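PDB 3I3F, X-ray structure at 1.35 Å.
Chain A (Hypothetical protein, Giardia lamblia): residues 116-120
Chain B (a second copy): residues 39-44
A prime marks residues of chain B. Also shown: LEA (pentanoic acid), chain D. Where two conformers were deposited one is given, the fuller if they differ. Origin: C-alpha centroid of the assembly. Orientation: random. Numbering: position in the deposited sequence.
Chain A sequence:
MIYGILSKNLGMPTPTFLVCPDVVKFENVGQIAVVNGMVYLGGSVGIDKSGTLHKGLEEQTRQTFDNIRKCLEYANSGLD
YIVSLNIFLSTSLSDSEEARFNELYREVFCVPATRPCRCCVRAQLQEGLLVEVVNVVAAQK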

# COMPACT_ATOMS: atom_id res chain seq x y z
N PRO A 116 -11.35 8.89 5.62
CA PRO A 116 -9.95 8.48 5.77
C PRO A 116 -9.12 8.73 4.51
O PRO A 116 -9.67 8.94 3.43
CB PRO A 116 -10.06 6.98 6.06
CG PRO A 116 -11.34 6.56 5.45
CD PRO A 116 -12.26 7.73 5.61
N CYS A 117 -7.80 8.70 4.67
CA CYS A 117 -6.91 8.76 3.53
C CYS A 117 -7.25 7.62 2.58
O CYS A 117 -7.52 6.49 3.01
CB CYS A 117 -5.45 8.66 3.97
SG CYS A 117 -4.92 10.05 4.99
N ARG A 118 -7.27 7.92 1.29
CA ARG A 118 -7.71 6.97 0.28
C ARG A 118 -6.93 7.12 -1.01
O ARG A 118 -6.48 8.21 -1.36
CB ARG A 118 -9.20 7.18 -0.01
CG ARG A 118 -9.88 6.01 -0.67
CD ARG A 118 -11.30 6.37 -1.11
NE ARG A 118 -11.40 6.60 -2.55
CZ ARG A 118 -12.52 6.50 -3.27
NH1 ARG A 118 -13.67 6.17 -2.70
NH2 ARG A 118 -12.48 6.72 -4.58
N CYS A 119 -6.75 6.00 -1.70
CA CYS A 119 -6.41 6.01 -3.11
C CYS A 119 -7.24 4.94 -3.79
O CYS A 119 -7.78 4.04 -3.13
CB CYS A 119 -4.91 5.80 -3.34
SG CYS A 119 -4.28 4.18 -2.86
N CYS A 120 -7.37 5.04 -5.11
CA CYS A 120 -8.21 4.12 -5.87
C CYS A 120 -7.67 4.00 -7.28
O CYS A 120 -7.57 4.99 -8.00
CB CYS A 120 -9.65 4.61 -5.90
SG CYS A 120 -10.81 3.47 -6.68
N VAL B 39 2.15 10.89 10.15
CA VAL B 39 1.27 11.51 9.18
C VAL B 39 1.03 10.57 8.00
O VAL B 39 1.98 10.03 7.44
CB VAL B 39 1.86 12.84 8.65
CG1 VAL B 39 0.84 13.56 7.77
CG2 VAL B 39 2.30 13.73 9.81
N TYR B 40 -0.24 10.39 7.65
CA TYR B 40 -0.64 9.63 6.47
C TYR B 40 -1.30 10.59 5.49
O TYR B 40 -2.01 11.51 5.91
CB TYR B 40 -1.63 8.53 6.85
CG TYR B 40 -1.04 7.43 7.70
CD1 TYR B 40 -0.74 6.18 7.16
CD2 TYR B 40 -0.79 7.63 9.05
CE1 TYR B 40 -0.20 5.17 7.93
CE2 TYR B 40 -0.25 6.62 9.84
CZ TYR B 40 0.05 5.39 9.27
OH TYR B 40 0.58 4.38 10.04
N LEU B 41 -1.08 10.39 4.19
CA LEU B 41 -1.72 11.20 3.16
C LEU B 41 -2.63 10.37 2.27
O LEU B 41 -2.33 9.22 1.96
CB LEU B 41 -0.68 11.90 2.28
CG LEU B 41 0.33 12.83 2.93
CD1 LEU B 41 1.18 13.48 1.85
CD2 LEU B 41 -0.35 13.90 3.78
N GLY B 42 -3.74 10.98 1.84
CA GLY B 42 -4.53 10.42 0.76
C GLY B 42 -3.76 10.55 -0.54
O GLY B 42 -2.75 11.26 -0.60
N GLY B 43 -4.24 9.89 -1.59
CA GLY B 43 -3.56 9.90 -2.88
C GLY B 43 -3.32 11.31 -3.39
O GLY B 43 -4.20 12.17 -3.27
N SER B 44 -2.13 11.54 -3.95
CA SER B 44 -1.76 12.84 -4.49
C SER B 44 -1.53 12.73 -5.99
O SER B 44 -0.91 11.78 -6.47
CB SER B 44 -0.49 13.36 -3.82
OG SER B 44 -0.70 13.54 -2.43
C2 LEA D . -9.36 8.34 -4.97
O2 LEA D . -10.31 8.08 -5.74
C3 LEA D . -8.42 9.48 -5.29
C4 LEA D . -8.63 10.03 -6.70
C5 LEA D . -7.98 11.40 -6.88
C6 LEA D . -6.58 11.44 -6.32
O1 LEA D . -9.15 7.68 -3.93

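A single backbone hydrogen bond, made to a segment with two consecutive glycines, holds these two stretches together, and the residue that accepts it also grips a small carboxylic acid with its side chain. The contact illustrates a general principle: where a segment passes through glycines, the main chains can meet directly, and a partner residue can spend its carbonyl on the contact while its side chain does something else.

The backbones run in roughly the same direction, 32° apart from end to end. Cys117 lies against Gly42′, with CA atoms of the two residues 4.0 Å apart, and Cys119 lies near Gly43′, where the CA to CA distance is 4.8 Å. The chain B strand ends at Leu41′, and the close approach falls at Gly42′ and Gly43′, which have no side chains. Gly43′ N donates to Arg118 O over 2.8 Å, with an N-H...acceptor angle of 171°. The bond is short and nearly straight, so the N-H points almost directly at the carbonyl oxygen. The same carbonyl also rests against the preceding residue, with Arg118 O 3.6 Å from Gly42′ CA.

Coordinates suggest what the bare backbone at Gly43′ contributes. A CB placed ideally on this residue would point toward chain A and lie 3.4 Å from Cys119 CB, a tight fit, and 3.4 Å from Arg118 O, the very acceptor of the hydrogen bond. As deposited, Gly43′ CA lies 4.3 Å from Cys119 CB, a looser contact. At Gly42′ an ideal CB would point sideways, 3.5 Å from Arg118 N.

Cys117 supplies the main side-chain contribution and has the largest covered area of any residue in the two stretches. Its CA-to-CB bond points toward chain B, and chi1 in the m rotamer sets the sulfur against the backbone leading into the glycines: Cys117 SG is 3.4 Å from Tyr40′ O and 3.5 Å from Gly42′ N. A large, polarizable sulfur suits this setting, since it can pack against peptide groups through dispersion. It also meets an apolar side-chain atom, with Cys117 SG 4.1 Å from Tyr40′ CB. Tyr40′ starts toward chain A, but the end of its side chain leads away, so its phenol takes no part here.

Next to Cys117, which points toward chain B, Arg118 has its CA-to-CB bond pointing away. Its carbonyl serves the interface, and its guanidinium binds pentanoic acid, with NH1 and NH2 also hydrogen-bonded elsewhere in the structure. Arg118 NE donates to LEA O1 at 2.9 Å and Arg118 NH2 to LEA O2 at 2.8 Å, a two-point arrangement in which both acid oxygens are matched by neighbouring N-H groups of a planar cation. The ligand also touches both chains: LEA O1 approaches Cys119 CA to 3.3 Å, and its terminal carbon, LEA C6, reaches within 3.9 Å of Gly43′ O. One arginine thus joins the protein partner through its backbone and the small molecule through its side chain.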